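Local coordinates for protein metalloregulator ScaR (PDB 3HRS) that probably binds DNA as a homodimeric, manganese-activated transcriptional repressor of the DtxR/MntR family, at residues 38-41 against 42-46; 69-72 against 73-76; 102-105 against 106-110. All coordinates share one frame; numbering follows the deposited sequence.

Contact 1 of 3, residues 38-41 against 42-46. With SO4 (sulfate ion), chain E.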
# COMPACT_ATOMS: atom_id res chain seq x y z
N THR A 38 -9.41 -29.82 -4.42
CA THR A 38 -8.63 -30.87 -5.06
C THR A 38 -7.63 -30.27 -6.04
O THR A 38 -6.53 -30.78 -6.21
CB THR A 38 -9.55 -31.88 -5.79
OG1 THR A 38 -10.27 -32.66 -4.83
CG2 THR A 38 -8.73 -32.82 -6.64
N GLU A 39 -8.03 -29.17 -6.65
CA GLU A 39 -7.16 -28.49 -7.61
C GLU A 39 -6.04 -27.69 -6.94
O GLU A 39 -4.94 -27.58 -7.47
CB GLU A 39 -7.99 -27.59 -8.53
CG GLU A 39 -8.37 -28.28 -9.83
CD GLU A 39 -7.14 -28.77 -10.60
OE1 GLU A 39 -6.88 -29.99 -10.59
OE2 GLU A 39 -6.43 -27.92 -11.19
N MET A 40 -6.33 -27.13 -5.77
CA MET A 40 -5.38 -26.29 -5.06
C MET A 40 -4.31 -27.16 -4.39
O MET A 40 -3.12 -26.91 -4.52
CB MET A 40 -6.11 -25.42 -4.05
CG MET A 40 -5.26 -24.45 -3.27
SD MET A 40 -4.40 -23.24 -4.29
CE MET A 40 -2.76 -23.90 -4.15
N MET A 41 -4.75 -28.18 -3.66
CA MET A 41 -3.81 -29.12 -3.07
C MET A 41 -2.86 -29.68 -4.12
O MET A 41 -1.65 -29.73 -3.90
CB MET A 41 -4.56 -30.24 -2.34
CG MET A 41 -5.50 -29.78 -1.24
SD MET A 41 -4.67 -28.84 0.06
CE MET A 41 -4.91 -27.19 -0.56
N LYS A 42 -3.38 -30.10 -5.28
CA LYS A 42 -2.52 -30.58 -6.36
C LYS A 42 -1.37 -29.61 -6.57
O LYS A 42 -0.19 -30.02 -6.60
CB LYS A 42 -3.30 -30.77 -7.67
CG LYS A 42 -3.71 -32.21 -7.99
CD LYS A 42 -3.85 -32.44 -9.51
CE LYS A 42 -3.81 -33.94 -9.89
NZ LYS A 42 -3.71 -34.17 -11.37
N LYS A 43 -1.71 -28.32 -6.70
CA LYS A 43 -0.74 -27.25 -6.92
C LYS A 43 0.20 -27.11 -5.73
O LYS A 43 1.43 -27.08 -5.89
CB LYS A 43 -1.46 -25.92 -7.19
CG LYS A 43 -0.54 -24.72 -7.44
CD LYS A 43 -1.34 -23.45 -7.77
CE LYS A 43 -0.43 -22.24 -8.05
NZ LYS A 43 -1.21 -20.99 -8.31
N LEU A 44 -0.40 -27.04 -4.53
CA LEU A 44 0.34 -27.01 -3.27
C LEU A 44 1.27 -28.22 -3.13
O LEU A 44 2.43 -28.07 -2.74
CB LEU A 44 -0.62 -26.91 -2.07
CG LEU A 44 -0.76 -25.56 -1.37
CD1 LEU A 44 -0.17 -24.40 -2.16
CD2 LEU A 44 -2.19 -25.25 -0.98
N LEU A 45 0.79 -29.42 -3.46
CA LEU A 45 1.71 -30.56 -3.49
C LEU A 45 2.84 -30.32 -4.49
O LEU A 45 4.01 -30.49 -4.17
CB LEU A 45 1.00 -31.85 -3.87
CG LEU A 45 0.36 -32.71 -2.80
CD1 LEU A 45 1.13 -32.58 -1.50
CD2 LEU A 45 -1.07 -32.31 -2.63
N ALA A 46 2.48 -29.92 -5.71
CA ALA A 46 3.47 -29.79 -6.77
C ALA A 46 4.52 -28.75 -6.44
O ALA A 46 5.68 -28.90 -6.84
CB ALA A 46 2.80 -29.45 -8.08
S SO4 E . -1.51 -17.33 -6.74
O1 SO4 E . -1.80 -16.15 -5.93
O2 SO4 E . -2.40 -18.44 -6.40
O3 SO4 E . -1.69 -17.00 -8.15
O4 SO4 E . -0.12 -17.72 -6.51

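Contact 2 of 3, residues 69-72 against 73-76. With SO4 (sulfate ion), chain C.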
# COMPACT_ATOMS: atom_id res chain seq x y z
N SER A 69 5.34 -17.95 7.07
CA SER A 69 6.03 -16.90 7.80
C SER A 69 5.94 -15.55 7.07
O SER A 69 5.48 -14.56 7.64
CB SER A 69 7.48 -17.32 8.04
OG SER A 69 8.26 -16.30 8.61
N ASP A 70 6.34 -15.51 5.81
CA ASP A 70 6.13 -14.28 5.03
C ASP A 70 4.72 -13.71 5.09
O ASP A 70 4.55 -12.51 5.25
CB ASP A 70 6.49 -14.48 3.56
CG ASP A 70 7.93 -14.17 3.28
OD1 ASP A 70 8.22 -13.75 2.15
OD2 ASP A 70 8.78 -14.35 4.19
N LEU A 71 3.72 -14.57 4.90
CA LEU A 71 2.32 -14.17 4.98
C LEU A 71 2.03 -13.45 6.30
O LEU A 71 1.33 -12.44 6.36
CB LEU A 71 1.45 -15.41 4.93
CG LEU A 71 1.20 -15.85 3.50
CD1 LEU A 71 0.29 -17.06 3.52
CD2 LEU A 71 0.60 -14.67 2.71
N TYR A 72 2.56 -14.01 7.38
CA TYR A 72 2.28 -13.48 8.67
C TYR A 72 3.07 -12.18 8.87
O TYR A 72 2.52 -11.21 9.44
CB TYR A 72 2.56 -14.53 9.74
CG TYR A 72 1.36 -15.41 10.04
CD1 TYR A 72 0.39 -15.00 10.94
CD2 TYR A 72 1.22 -16.65 9.47
CE1 TYR A 72 -0.69 -15.80 11.24
CE2 TYR A 72 0.14 -17.46 9.76
CZ TYR A 72 -0.82 -17.03 10.64
OH TYR A 72 -1.90 -17.84 10.94
N ARG A 73 4.31 -12.13 8.38
CA ARG A 73 5.07 -10.86 8.38
C ARG A 73 4.28 -9.77 7.70
O ARG A 73 4.01 -8.71 8.31
CB ARG A 73 6.43 -10.97 7.72
CG ARG A 73 7.56 -11.10 8.70
CD ARG A 73 8.89 -11.34 7.99
NE ARG A 73 9.49 -10.12 7.46
CZ ARG A 73 10.10 -9.20 8.21
NH1 ARG A 73 10.17 -9.32 9.53
NH2 ARG A 73 10.63 -8.14 7.63
N LYS A 74 3.89 -10.03 6.45
CA LYS A 74 3.21 -9.04 5.63
C LYS A 74 1.98 -8.53 6.36
O LYS A 74 1.83 -7.32 6.61
CB LYS A 74 2.83 -9.66 4.29
CG LYS A 74 2.64 -8.66 3.17
CD LYS A 74 1.73 -9.20 2.08
CE LYS A 74 2.51 -9.90 0.96
NZ LYS A 74 2.54 -11.37 1.08
N HIS A 75 1.13 -9.48 6.74
CA HIS A 75 -0.13 -9.20 7.42
C HIS A 75 -0.01 -8.49 8.77
O HIS A 75 -0.74 -7.54 9.04
CB HIS A 75 -0.83 -10.51 7.64
CG HIS A 75 -2.06 -10.39 8.47
ND1 HIS A 75 -3.23 -9.88 7.98
CD2 HIS A 75 -2.30 -10.73 9.76
CE1 HIS A 75 -4.15 -9.92 8.92
NE2 HIS A 75 -3.61 -10.43 10.01
N ARG A 76 0.91 -8.95 9.63
CA ARG A 76 1.11 -8.28 10.90
C ARG A 76 1.88 -6.94 10.79
O ARG A 76 1.60 -6.02 11.53
CB ARG A 76 1.73 -9.21 11.96
CG ARG A 76 0.74 -10.27 12.39
CD ARG A 76 1.37 -11.54 13.00
NE ARG A 76 0.30 -12.50 13.28
CZ ARG A 76 0.46 -13.64 13.95
NH1 ARG A 76 1.64 -13.98 14.45
NH2 ARG A 76 -0.59 -14.43 14.14
S SO4 C . -4.23 -14.93 14.10
O1 SO4 C . -3.90 -14.67 15.51
O2 SO4 C . -3.70 -16.25 13.76
O3 SO4 C . -5.68 -14.94 13.88
O4 SO4 C . -3.60 -13.90 13.26

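Contact 3 of 3, residues 102-105 against 106-110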
# COMPACT_ATOMS: atom_id res chain seq x y z
N HIS A 102 -2.66 -8.20 -0.51
CA HIS A 102 -2.65 -8.89 -1.79
C HIS A 102 -1.94 -8.10 -2.89
O HIS A 102 -1.94 -8.50 -4.06
CB HIS A 102 -4.09 -9.24 -2.20
CG HIS A 102 -4.65 -10.41 -1.45
ND1 HIS A 102 -5.40 -11.39 -2.05
CD2 HIS A 102 -4.55 -10.76 -0.15
CE1 HIS A 102 -5.75 -12.29 -1.15
NE2 HIS A 102 -5.24 -11.94 0.01
N THR A 103 -1.29 -7.02 -2.50
CA THR A 103 -0.83 -6.02 -3.43
C THR A 103 0.60 -5.58 -3.18
O THR A 103 1.42 -5.58 -4.09
CB THR A 103 -1.76 -4.81 -3.39
OG1 THR A 103 -2.98 -5.15 -4.06
CG2 THR A 103 -1.11 -3.58 -4.05
N VAL A 104 0.91 -5.18 -1.95
CA VAL A 104 2.25 -4.69 -1.69
C VAL A 104 3.25 -5.80 -1.90
O VAL A 104 2.96 -6.99 -1.66
CB VAL A 104 2.42 -4.11 -0.28
CG1 VAL A 104 1.55 -2.89 -0.12
CG2 VAL A 104 2.11 -5.16 0.75
N SER A 105 4.43 -5.39 -2.36
CA SER A 105 5.55 -6.28 -2.63
C SER A 105 6.31 -6.65 -1.36
O SER A 105 6.23 -5.96 -0.35
CB SER A 105 6.53 -5.57 -3.56
OG SER A 105 7.31 -4.62 -2.85
N ASP A 106 7.08 -7.73 -1.43
CA ASP A 106 7.96 -8.07 -0.32
C ASP A 106 8.99 -6.98 0.02
O ASP A 106 9.40 -6.84 1.17
CB ASP A 106 8.59 -9.42 -0.54
CG ASP A 106 7.58 -10.55 -0.42
OD1 ASP A 106 6.41 -10.25 -0.05
OD2 ASP A 106 7.94 -11.72 -0.68
N HIS A 107 9.38 -6.17 -0.95
CA HIS A 107 10.32 -5.10 -0.68
C HIS A 107 9.64 -3.97 0.12
O HIS A 107 10.27 -3.31 0.96
CB HIS A 107 10.92 -4.58 -2.00
CG HIS A 107 11.77 -3.36 -1.85
ND1 HIS A 107 11.38 -2.11 -2.32
CD2 HIS A 107 13.02 -3.18 -1.33
CE1 HIS A 107 12.33 -1.23 -2.07
NE2 HIS A 107 13.34 -1.85 -1.48
N PHE A 108 8.35 -3.75 -0.16
CA PHE A 108 7.58 -2.81 0.63
C PHE A 108 7.60 -3.33 2.07
O PHE A 108 7.89 -2.60 3.00
CB PHE A 108 6.13 -2.73 0.11
CG PHE A 108 5.27 -1.74 0.84
CD1 PHE A 108 5.18 -0.41 0.40
CD2 PHE A 108 4.57 -2.11 1.99
CE1 PHE A 108 4.38 0.53 1.07
CE2 PHE A 108 3.77 -1.18 2.68
CZ PHE A 108 3.67 0.14 2.22
N VAL A 109 7.30 -4.60 2.24
CA VAL A 109 7.20 -5.15 3.57
C VAL A 109 8.53 -5.04 4.29
O VAL A 109 8.57 -4.71 5.47
CB VAL A 109 6.64 -6.57 3.54
CG1 VAL A 109 6.57 -7.16 4.93
CG2 VAL A 109 5.25 -6.55 2.95
N GLU A 110 9.62 -5.26 3.60
CA GLU A 110 10.92 -5.14 4.26
C GLU A 110 11.20 -3.70 4.68
O GLU A 110 11.62 -3.47 5.80
CB GLU A 110 12.06 -5.70 3.40
CG GLU A 110 12.68 -6.96 3.98
CD GLU A 110 11.64 -8.03 4.34
OE1 GLU A 110 10.68 -8.25 3.57
OE2 GLU A 110 11.80 -8.66 5.40

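Contact 1 of 3, residues 38-41 against 42-46
M40 and M41 each meet L44, one turn further along helix 34-46. This is the helix after the turn in the N-terminal helix-turn-helix domain. By comparison with the family it is probably the DNA-recognition helix, with the hairpin of strands 50-53 and 57-60 as the wing. M40 CE lies against both methyls of L44, nearest CD1 at 3.3 Å. M41 CE comes to L44 CD2 at 3.4 Å. The two methionines get there by different routes. M40 sends CG anti to the backbone N (chi1 -177°), while M41 has CG anti to its carbonyl carbon (chi1 -58°). Both chains then bend at chi2 and chi3, and this brings their methyl ends to L44. L44 N donates to M40 O at 2.7 Å.

These apolar side chains are buried against the rest of the domain. M40 lies on K4 and Y7 of helix 4-13, and M41 lies on L11. L44 also touches L50 of strand 50-53. The exposed side of the helix carries E39 and K42. Their charged ends do not meet, and OE1 of E39 lies 4.0 Å from CD of K42. K43 is extended along its whole length, passes M40 CE with its CD at 3.9 Å, and ends at a sulfate that K4 N also binds. Its NZ makes a weak 3.4 Å hydrogen bond to sulfate O2.

Contact 2 of 3, residues 69-72 against 73-76
Residues 69-72 and 73-76 are consecutive turns of helix 62-84, tied by four backbone bonds of the i to i+4 kind. R73 N donates to S69 O and K74 N to D70 O, both at 2.8 Å. H75 N binds L71 O at 3.0 Å, and R76 N binds Y72 O at 2.8 Å. The main side-chain pair is Y72 with R76. The two lie side by side and point the same way. Y72 CD1 stands 3.2 Å above one face of the R76 guanidinium, over its centre. R76 NE lies at the edge of the phenol ring, and the two planes are 71° apart. R76 is extended from CG to NE, which carries the charged group out along the ring. Its NH2 donates to sulfate O4 at 3.2 Å (168°), and H158 ND1 and D159 N bind the same ion. Its NH1 is held by T127 O and by a salt bridge to E137.

Helix 62-84 belongs to the metal-binding and dimerisation domain, and this stretch borders the metal site. C122 and D159 bind zinc in a structure of this protein, and no metal is bound to this chain here. R76 packs on C122. H75 uses both ring nitrogens: NE2 bonds to D159 OD2 and ND1 to E101 OE1. On another side, R73 reaches E110 and D113 through salt bridges. L71 touches E5 of helix 4-13, and its CD2 is 4.2 Å from K74 NZ.

Contact 3 of 3, residues 102-105 against 106-110
S105 is the N-cap of helix 106-115. Its OG accepts from F108 N at 3.0 Å (158°), which satisfies an amide of the first turn. The torsion places OG between the backbone N and the carbonyl carbon (chi1 78°), and from there it turns in over the helix start. The carbonyl of S105 begins the regular pattern by taking V109 N at 3.1 Å. The same hydroxyl has a stronger partner across the dimer interface, E96 OE1 of the second subunit. The other oxygen of that carboxylate, OE2, bonds to H107 ND1. One glutamate of the second subunit therefore holds both the cap and the first turn.

The residue before the cap, V104, packs on V109 with CG2 to CG2 at 4.1 Å. This is a hydrophobic staple, from the residue before the N-cap to the fourth residue of the helix. V104 also serves F108. Its CG1 sits over one face of the phenyl ring, 4.0 Å from the centroid, in a CH-pi contact offset toward the rim. V104 CB lies 3.7 Å from F108 CD2. F108 also packs on L86 of the second subunit.

The loop 102-105 links helix 90-101 to helix 106-115. The new helix leans on helix 62-84, where F108 meets I78 and V109 meets L77.

Contacts 2 and 3 adjoin, with centres about 10 Å apart inside the metal-binding and dimerisation domain. The salt bridge of R73 with E110 joins them, NH2 of R73 to OE2 of E110 at 2.6 Å. K74 CG packs on V109 CG2 at 3.4 Å. D70 and D106 bring like charges close, with OD1 of D70 3.5 Å from OD2 of D106. Contact 2 reaches the metal site, since H75 hydrogen-bonds D159, a residue of that site. Contact 3 is farther off, with V109 about 11 Å from E79, side chain to side chain. Contact 1 stands apart in the DNA-binding domain. Its centre is about 22 Å from that of contact 2 and about 25 Å from that of contact 3.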